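Local coordinates for serine protease inhibitor (Schistosoma haematobium, PDB 3STO), which probably inhibits serine endopeptidases, being a member of the serpin family, at residues A[113-118]-A[251-256]; A[132-137]-A[143-148]; A[190-195]-A[392-397]. All coordinates share one frame; numbering follows the deposited sequence.

Interaction 1: A[113-118]-A[251-256]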
loop_
_atom_site.group_PDB
_atom_site.type_symbol
_atom_site.label_atom_id
_atom_site.label_comp_id
_atom_site.label_asym_id
_atom_site.label_seq_id
_atom_site.Cartn_x
_atom_site.Cartn_y
_atom_site.Cartn_z
ATOM N N ASN A 113 16.068 -6.214 -0.170
ATOM C CA ASN A 113 15.069 -5.582 -1.002
ATOM C C ASN A 113 14.522 -4.378 -0.286
ATOM O O ASN A 113 14.127 -4.470 0.870
ATOM C CB ASN A 113 13.888 -6.534 -1.251
ATOM C CG ASN A 113 14.057 -7.395 -2.494
ATOM O OD1 ASN A 113 15.151 -7.472 -3.076
ATOM N ND2 ASN A 113 12.963 -8.073 -2.899
ATOM N N VAL A 114 14.453 -3.256 -0.971
ATOM C CA VAL A 114 13.729 -2.128 -0.419
ATOM C C VAL A 114 12.234 -2.514 -0.244
ATOM O O VAL A 114 11.613 -2.256 0.792
ATOM C CB VAL A 114 13.912 -0.876 -1.334
ATOM C CG1 VAL A 114 12.940 0.230 -0.977
ATOM C CG2 VAL A 114 15.360 -0.386 -1.296
ATOM N N VAL A 115 11.661 -3.137 -1.264
ATOM C CA VAL A 115 10.245 -3.443 -1.257
ATOM C C VAL A 115 10.035 -4.957 -1.210
ATOM O O VAL A 115 10.619 -5.689 -2.006
ATOM C CB VAL A 115 9.569 -2.930 -2.526
ATOM C CG1 VAL A 115 8.034 -3.064 -2.408
ATOM C CG2 VAL A 115 10.010 -1.516 -2.834
ATOM N N ARG A 116 9.212 -5.421 -0.273
ATOM C CA ARG A 116 8.845 -6.827 -0.227
ATOM C C ARG A 116 7.337 -6.961 -0.416
ATOM O O ARG A 116 6.523 -6.486 0.404
ATOM C CB ARG A 116 9.317 -7.508 1.056
ATOM N N ILE A 117 6.980 -7.578 -1.537
ATOM C CA ILE A 117 5.594 -7.828 -1.876
ATOM C C ILE A 117 5.261 -9.274 -1.523
ATOM O O ILE A 117 6.007 -10.207 -1.892
ATOM C CB ILE A 117 5.401 -7.643 -3.382
ATOM C CG1 ILE A 117 5.641 -6.172 -3.764
ATOM C CG2 ILE A 117 4.027 -8.198 -3.827
ATOM C CD1 ILE A 117 6.486 -5.994 -5.011
ATOM N N SER A 118 4.172 -9.479 -0.791
ATOM C CA SER A 118 3.797 -10.856 -0.447
ATOM C C SER A 118 2.301 -11.090 -0.524
ATOM O O SER A 118 1.501 -10.358 0.091
ATOM C CB SER A 118 4.286 -11.233 0.947
ATOM O OG SER A 118 5.691 -11.171 1.026
ATOM N N THR A 251 17.252 6.546 -3.859
ATOM C CA THR A 251 16.532 7.784 -4.098
ATOM C C THR A 251 15.439 7.718 -5.156
ATOM O O THR A 251 14.840 8.743 -5.513
ATOM C CB THR A 251 17.479 8.953 -4.369
ATOM O OG1 THR A 251 18.109 8.776 -5.644
ATOM C CG2 THR A 251 18.518 9.057 -3.235
ATOM N N ARG A 252 15.173 6.518 -5.658
ATOM C CA ARG A 252 13.985 6.303 -6.472
ATOM C C ARG A 252 12.700 6.524 -5.604
ATOM O O ARG A 252 11.645 6.928 -6.083
ATOM C CB ARG A 252 14.026 4.880 -7.053
ATOM C CG ARG A 252 12.648 4.324 -7.343
ATOM C CD ARG A 252 12.708 3.048 -8.135
ATOM N NE ARG A 252 11.374 2.651 -8.578
ATOM C CZ ARG A 252 11.114 1.516 -9.218
ATOM N NH1 ARG A 252 12.097 0.665 -9.479
ATOM N NH2 ARG A 252 9.877 1.232 -9.592
ATOM N N PHE A 253 12.814 6.238 -4.320
ATOM C CA PHE A 253 11.720 6.398 -3.394
ATOM C C PHE A 253 11.919 7.642 -2.522
ATOM O O PHE A 253 13.036 7.943 -2.084
ATOM C CB PHE A 253 11.598 5.134 -2.535
ATOM C CG PHE A 253 11.404 3.893 -3.354
ATOM C CD1 PHE A 253 10.196 3.682 -4.035
ATOM C CD2 PHE A 253 12.425 2.941 -3.471
ATOM C CE1 PHE A 253 10.014 2.539 -4.824
ATOM C CE2 PHE A 253 12.244 1.823 -4.232
ATOM C CZ PHE A 253 11.039 1.626 -4.930
ATOM N N THR A 254 10.821 8.362 -2.286
ATOM C CA THR A 254 10.838 9.544 -1.432
ATOM C C THR A 254 9.604 9.590 -0.537
ATOM O O THR A 254 8.560 9.030 -0.875
ATOM C CB THR A 254 10.975 10.827 -2.267
ATOM O OG1 THR A 254 11.116 11.929 -1.392
ATOM C CG2 THR A 254 9.769 11.059 -3.163
ATOM N N PHE A 255 9.747 10.195 0.637
ATOM C CA PHE A 255 8.635 10.341 1.555
ATOM C C PHE A 255 8.034 11.708 1.365
ATOM O O PHE A 255 8.704 12.695 1.605
ATOM C CB PHE A 255 9.123 10.192 2.979
ATOM C CG PHE A 255 8.034 10.168 3.995
ATOM C CD1 PHE A 255 7.109 9.113 4.028
ATOM C CD2 PHE A 255 7.989 11.135 4.988
ATOM C CE1 PHE A 255 6.097 9.052 5.026
ATOM C CE2 PHE A 255 6.986 11.101 5.984
ATOM C CZ PHE A 255 6.038 10.043 5.990
ATOM N N VAL A 256 6.794 11.758 0.885
ATOM C CA VAL A 256 6.113 12.999 0.576
ATOM C C VAL A 256 5.128 13.325 1.698
ATOM O O VAL A 256 4.287 12.497 2.020
ATOM C CB VAL A 256 5.410 12.901 -0.783
ATOM C CG1 VAL A 256 4.549 14.166 -1.064
ATOM C CG2 VAL A 256 6.464 12.668 -1.897
#

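Interaction 2: A[132-137]-A[143-148]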
loop_
_atom_site.group_PDB
_atom_site.type_symbol
_atom_site.label_atom_id
_atom_site.label_comp_id
_atom_site.label_asym_id
_atom_site.label_seq_id
_atom_site.Cartn_x
_atom_site.Cartn_y
_atom_site.Cartn_z
ATOM N N ARG A 132 -1.616 -27.277 -12.734
ATOM C CA ARG A 132 -1.146 -26.113 -13.490
ATOM C C ARG A 132 -1.145 -24.840 -12.624
ATOM O O ARG A 132 -0.288 -23.962 -12.780
ATOM C CB ARG A 132 -1.995 -25.885 -14.734
ATOM C CG ARG A 132 -2.401 -27.173 -15.458
ATOM N N PHE A 133 -2.112 -24.747 -11.716
ATOM C CA PHE A 133 -2.222 -23.587 -10.852
ATOM C C PHE A 133 -1.110 -23.635 -9.824
ATOM O O PHE A 133 -0.337 -22.672 -9.678
ATOM C CB PHE A 133 -3.574 -23.573 -10.134
ATOM C CG PHE A 133 -3.740 -22.432 -9.174
ATOM C CD1 PHE A 133 -3.881 -21.126 -9.647
ATOM C CD2 PHE A 133 -3.769 -22.663 -7.806
ATOM C CE1 PHE A 133 -4.044 -20.066 -8.778
ATOM C CE2 PHE A 133 -3.933 -21.600 -6.907
ATOM C CZ PHE A 133 -4.075 -20.294 -7.394
ATOM N N ASN A 134 -1.057 -24.760 -9.115
ATOM C CA ASN A 134 -0.044 -25.017 -8.110
ATOM C C ASN A 134 1.359 -24.704 -8.617
ATOM O O ASN A 134 2.191 -24.160 -7.892
ATOM C CB ASN A 134 -0.110 -26.472 -7.696
ATOM C CG ASN A 134 0.395 -26.689 -6.312
ATOM O OD1 ASN A 134 -0.389 -26.824 -5.369
ATOM N ND2 ASN A 134 1.716 -26.712 -6.166
ATOM N N GLU A 135 1.611 -25.052 -9.872
ATOM C CA GLU A 135 2.902 -24.799 -10.480
ATOM C C GLU A 135 3.069 -23.325 -10.820
ATOM O O GLU A 135 4.119 -22.760 -10.554
ATOM C CB GLU A 135 3.110 -25.687 -11.714
ATOM N N SER A 136 2.042 -22.704 -11.402
ATOM C CA SER A 136 2.058 -21.256 -11.675
ATOM C C SER A 136 2.364 -20.389 -10.421
ATOM O O SER A 136 3.163 -19.434 -10.485
ATOM C CB SER A 136 0.738 -20.821 -12.333
ATOM O OG SER A 136 0.921 -19.705 -13.205
ATOM N N ILE A 137 1.745 -20.729 -9.287
ATOM C CA ILE A 137 2.004 -20.022 -8.026
ATOM C C ILE A 137 3.391 -20.314 -7.436
ATOM O O ILE A 137 4.004 -19.439 -6.815
ATOM C CB ILE A 137 0.911 -20.272 -6.956
ATOM C CG1 ILE A 137 -0.465 -19.863 -7.494
ATOM C CG2 ILE A 137 1.217 -19.493 -5.669
ATOM C CD1 ILE A 137 -0.503 -18.460 -8.078
ATOM N N GLY A 143 4.195 -14.824 -4.791
ATOM C CA GLY A 143 2.975 -15.535 -4.426
ATOM C C GLY A 143 3.199 -16.879 -3.757
ATOM O O GLY A 143 4.122 -17.618 -4.111
ATOM N N GLU A 144 2.344 -17.214 -2.795
ATOM C CA GLU A 144 2.476 -18.487 -2.111
ATOM C C GLU A 144 1.117 -19.112 -1.789
ATOM O O GLU A 144 0.230 -18.483 -1.207
ATOM C CB GLU A 144 3.316 -18.323 -0.855
ATOM C CG GLU A 144 3.680 -19.596 -0.120
ATOM C CD GLU A 144 4.616 -19.341 1.077
ATOM O OE1 GLU A 144 5.105 -18.191 1.247
ATOM O OE2 GLU A 144 4.860 -20.294 1.854
ATOM N N LEU A 145 0.971 -20.374 -2.168
ATOM C CA LEU A 145 -0.251 -21.111 -1.923
ATOM C C LEU A 145 -0.034 -21.912 -0.661
ATOM O O LEU A 145 1.000 -22.539 -0.499
ATOM C CB LEU A 145 -0.516 -22.051 -3.100
ATOM C CG LEU A 145 -1.920 -22.618 -3.335
ATOM C CD1 LEU A 145 -1.793 -23.859 -4.168
ATOM C CD2 LEU A 145 -2.647 -22.958 -2.068
ATOM N N LYS A 146 -1.002 -21.888 0.243
ATOM C CA LYS A 146 -0.887 -22.643 1.482
ATOM C C LYS A 146 -2.222 -23.295 1.782
ATOM O O LYS A 146 -3.248 -22.642 1.915
ATOM C CB LYS A 146 -0.469 -21.737 2.642
ATOM C CG LYS A 146 0.810 -20.893 2.391
ATOM C CD LYS A 146 2.086 -21.650 2.736
ATOM N N GLN A 147 -2.221 -24.606 1.875
ATOM C CA GLN A 147 -3.453 -25.277 2.207
ATOM C C GLN A 147 -3.513 -25.379 3.716
ATOM O O GLN A 147 -2.479 -25.455 4.392
ATOM C CB GLN A 147 -3.534 -26.618 1.493
ATOM C CG GLN A 147 -3.002 -26.508 0.071
ATOM C CD GLN A 147 -3.147 -27.797 -0.709
ATOM O OE1 GLN A 147 -4.107 -28.550 -0.506
ATOM N NE2 GLN A 147 -2.189 -28.064 -1.603
ATOM N N VAL A 148 -4.733 -25.357 4.234
ATOM C CA VAL A 148 -4.962 -25.016 5.624
ATOM C C VAL A 148 -6.284 -25.626 6.052
ATOM O O VAL A 148 -7.184 -25.794 5.238
ATOM C CB VAL A 148 -4.991 -23.451 5.778
ATOM C CG1 VAL A 148 -6.088 -22.988 6.706
ATOM C CG2 VAL A 148 -3.625 -22.918 6.201
#

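Interaction 3: A[190-195]-A[392-397]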
loop_
_atom_site.group_PDB
_atom_site.type_symbol
_atom_site.label_atom_id
_atom_site.label_comp_id
_atom_site.label_asym_id
_atom_site.label_seq_id
_atom_site.Cartn_x
_atom_site.Cartn_y
_atom_site.Cartn_z
ATOM N N ASN A 190 -2.642 -9.896 1.660
ATOM C CA ASN A 190 -1.549 -9.115 1.082
ATOM C C ASN A 190 -0.696 -8.349 2.129
ATOM O O ASN A 190 -1.206 -7.716 3.049
ATOM C CB ASN A 190 -2.030 -8.166 -0.038
ATOM C CG ASN A 190 -0.861 -7.376 -0.657
ATOM O OD1 ASN A 190 -0.652 -6.189 -0.372
ATOM N ND2 ASN A 190 -0.069 -8.057 -1.471
ATOM N N VAL A 191 0.611 -8.468 1.978
ATOM C CA VAL A 191 1.580 -7.786 2.804
ATOM C C VAL A 191 2.486 -6.942 1.912
ATOM O O VAL A 191 3.027 -7.423 0.900
ATOM C CB VAL A 191 2.460 -8.781 3.585
ATOM C CG1 VAL A 191 3.633 -8.056 4.235
ATOM C CG2 VAL A 191 1.637 -9.538 4.618
ATOM N N PHE A 192 2.654 -5.678 2.268
ATOM C CA PHE A 192 3.560 -4.840 1.491
ATOM C C PHE A 192 4.563 -4.164 2.401
ATOM O O PHE A 192 4.237 -3.223 3.136
ATOM C CB PHE A 192 2.791 -3.806 0.692
ATOM C CG PHE A 192 3.531 -3.286 -0.507
ATOM C CD1 PHE A 192 4.345 -2.152 -0.404
ATOM C CD2 PHE A 192 3.388 -3.915 -1.751
ATOM C CE1 PHE A 192 5.010 -1.667 -1.533
ATOM C CE2 PHE A 192 4.034 -3.436 -2.884
ATOM C CZ PHE A 192 4.846 -2.311 -2.787
ATOM N N TYR A 193 5.785 -4.666 2.342
ATOM C CA TYR A 193 6.827 -4.221 3.252
ATOM C C TYR A 193 7.832 -3.335 2.511
ATOM O O TYR A 193 8.509 -3.771 1.568
ATOM C CB TYR A 193 7.516 -5.443 3.879
ATOM C CG TYR A 193 8.430 -5.180 5.057
ATOM C CD1 TYR A 193 7.930 -4.742 6.265
ATOM C CD2 TYR A 193 9.797 -5.417 4.964
ATOM C CE1 TYR A 193 8.775 -4.531 7.359
ATOM C CE2 TYR A 193 10.651 -5.210 6.039
ATOM C CZ TYR A 193 10.137 -4.775 7.237
ATOM O OH TYR A 193 10.990 -4.570 8.309
ATOM N N PHE A 194 7.907 -2.089 2.958
ATOM C CA PHE A 194 8.893 -1.149 2.488
ATOM C C PHE A 194 9.899 -0.857 3.600
ATOM O O PHE A 194 9.523 -0.658 4.738
ATOM C CB PHE A 194 8.207 0.144 2.040
ATOM C CG PHE A 194 9.143 1.139 1.444
ATOM C CD1 PHE A 194 9.929 1.952 2.261
ATOM C CD2 PHE A 194 9.268 1.247 0.059
ATOM C CE1 PHE A 194 10.814 2.893 1.706
ATOM C CE2 PHE A 194 10.141 2.171 -0.509
ATOM C CZ PHE A 194 10.925 2.996 0.315
ATOM N N ARG A 195 11.179 -0.810 3.261
ATOM C CA ARG A 195 12.215 -0.527 4.242
ATOM C C ARG A 195 13.456 0.129 3.618
ATOM O O ARG A 195 14.056 -0.395 2.670
ATOM C CB ARG A 195 12.593 -1.796 4.995
ATOM C CG ARG A 195 13.641 -1.575 6.074
ATOM C CD ARG A 195 14.703 -2.681 6.041
ATOM N NE ARG A 195 14.459 -3.746 7.008
ATOM C CZ ARG A 195 14.922 -4.986 6.878
ATOM N NH1 ARG A 195 15.635 -5.308 5.806
ATOM N NH2 ARG A 195 14.663 -5.908 7.806
HETATM N N MSE A 392 4.159 7.375 -9.061
HETATM C CA MSE A 392 2.931 7.175 -8.333
HETATM C C MSE A 392 3.255 6.790 -6.903
HETATM O O MSE A 392 4.362 6.385 -6.592
HETATM C CB MSE A 392 2.105 6.074 -8.982
HETATM C CG MSE A 392 2.669 4.692 -8.713
HETATM SE SE MSE A 392 1.822 3.245 -9.788
HETATM C CE MSE A 392 -0.069 3.633 -9.373
ATOM N N PRO A 393 2.282 6.940 -6.011
ATOM C CA PRO A 393 2.563 6.471 -4.655
ATOM C C PRO A 393 2.385 4.967 -4.554
ATOM O O PRO A 393 1.448 4.375 -5.095
ATOM C CB PRO A 393 1.502 7.192 -3.816
ATOM C CG PRO A 393 0.333 7.353 -4.776
ATOM C CD PRO A 393 0.977 7.623 -6.126
ATOM N N ILE A 394 3.311 4.334 -3.870
ATOM C CA ILE A 394 3.130 2.938 -3.585
ATOM C C ILE A 394 2.594 2.715 -2.172
ATOM O O ILE A 394 2.205 1.616 -1.817
ATOM C CB ILE A 394 4.414 2.141 -3.838
ATOM C CG1 ILE A 394 5.533 2.636 -2.948
ATOM C CG2 ILE A 394 4.817 2.217 -5.341
ATOM C CD1 ILE A 394 6.654 1.647 -2.893
HETATM N N MSE A 395 2.560 3.773 -1.377
HETATM C CA MSE A 395 1.956 3.734 -0.055
HETATM C C MSE A 395 1.286 5.111 0.122
HETATM O O MSE A 395 1.877 6.149 -0.184
HETATM C CB MSE A 395 3.017 3.415 0.992
HETATM C CG MSE A 395 2.562 3.260 2.438
HETATM SE SE MSE A 395 2.053 4.872 3.451
HETATM C CE MSE A 395 3.560 6.139 3.405
ATOM N N ALA A 396 0.025 5.097 0.546
ATOM C CA ALA A 396 -0.764 6.294 0.823
ATOM C C ALA A 396 -1.283 6.205 2.265
ATOM O O ALA A 396 -1.704 5.153 2.730
ATOM C CB ALA A 396 -1.947 6.441 -0.191
ATOM N N ALA A 397 -1.213 7.312 2.974
ATOM C CA ALA A 397 -1.509 7.334 4.388
ATOM C C ALA A 397 -2.085 8.675 4.806
ATOM O O ALA A 397 -1.689 9.729 4.317
ATOM C CB ALA A 397 -0.256 7.019 5.225
#

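Interaction 1: A[113-118]-A[251-256]
V114 and V115 each press one methyl against the ring of F253, and these two touches make up the contact. V114 CG1 stands 3.7 Å from both F253 CE2 and F253 CD2, by the bond between them, while V115 CG2 reaches CZ at the ring tip, 3.9 Å away. Both methyls come in obliquely. The V114 side chain slides past F253 in the opposite direction; that of V115 crosses it at about a right angle. Two successive valines can turn to the same partner because strand 112-124 is broken here: the backbone of V114 is helix-like (psi -46°), which cancels the usual alternation. The branches are used differently, V114 touching with the methyl anti to its N (chi1 167°) and V115 with the one beside its N. F253 has CG swung to the N side (chi1 -57°), and the ring spans the gap between backbones whose closest CA atoms, those of V114 and F253, are 9.3 Å apart. One face of the ring carries R252 CG, 3.8 Å above its plane and over its centre. The extended R252 chain runs on to salt bridges with E103 and D387 and a hydrogen bond to S99, which tie down the residue lying on that face. The F253 ring also meets F194 edge-to-face. All three touching residues are buried and no hydrogen bond crosses. This is sheet-on-sheet packing in the serpin core, where strand 112-124 of the central sheet A faces strand 253-260 of sheet B.

Interaction 2: A[132-137]-A[143-148]
The F133 ring receives L145 CD1 obliquely at CE2, 4.1 Å away, while one of its faces carries I137 CG1 from the next helical turn, 3.6 Å above the plane and offset toward the rim. This is the helix-to-strand half of a beta-alpha-beta unit: strand 112-124 leads into helix 131-138, and the chain returns as strand 143-148, parallel to the first and paired with it. The F133 ring also touches S56, I121 and I329. The N134 side chain crosses that of L145 at about a right angle, and its carboxamide sets OD1 3.5 Å from the same CD1 methyl. The axes of the helix and strand segments come within 8.3 Å, at 133° between their directions. L145 is the main residue on the strand side; its CG lies anti to the backbone N (chi1 -161°) and CD1 continues the extended chain, which carries that methyl up between F133 and N134. Nearer the turn, I137 lays CG2 over the strand backbone, against L145 N and CB, the latter 4.0 Å off. E144 turns from the helix and hydrogen-bonds W163 through OE1. No hydrogen bond spans the two segments. Where they lie closest, I137 O and G143 O face each other at 3.3 Å, two acceptors near one another without a bond.

Interaction 3: A[190-195]-A[392-397]
I394 meets F192 and F194 from within a classic beta bulge: it and M395 both face I385 of the neighbouring strand 381-387, and the chain turns a corner at I394. The side chain takes a less common turn as well. Its CG1 sits between the backbone N and the carbonyl carbon (chi1 61°), the crowded position, and from there the chain stretches out (chi2 164°) to bring CD1 against both rings, the two contacts lying at roughly a right angle to each other at the methyl. That single methyl does all the close touching. It lies at the edge of the F192 ring, near the ring plane, with CD1 3.9 Å from CE1; to the F194 ring it comes obliquely, with CD1 4.0 Å from CD2. The isoleucine crosses both phenylalanines at about a right angle. F192 and F194 are two apart in strand 190-194, with Y193 between them, and so emerge on the same face; both have CG anti to N, which sends both rings toward I394. Beyond the segments, F192 packs on V115 and I117, F194 on I385, and I394 on L44 of helix 43-55. The contact packs strand 186-197 of sheet A on strand 392-399 of sheet B in the serpin core. Every touching residue is buried and no hydrogen bond joins the segments. With one methyl against two aromatic rings, the contact rests on dispersion and burial of apolar surface, with nothing polar to fix its direction.

Overall arrangement
Interactions 1 and 3 lie together in the serpin core, their centres 7 Å apart, and interaction 2 sits farther out, about 26 and 24 Å from them centre to centre. Strands 112-124 and 186-197 are antiparallel neighbours in sheet A, joined by R116 N to Y193 O (2.6 Å) and S118 O to V191 N (2.8 Å), both probable hydrogen bonds. Strand 143-148 pairs with 112-124, bringing interaction 2 to the same sheet. Along the chain, interaction 2 is nested inside interaction 1 and precedes interaction 3, whereas 1 and 3 interlock. In inhibitory serpins sheet A opens to take in the cleaved reactive-centre loop, so interactions 1 and 3 lie beneath strands that probably move.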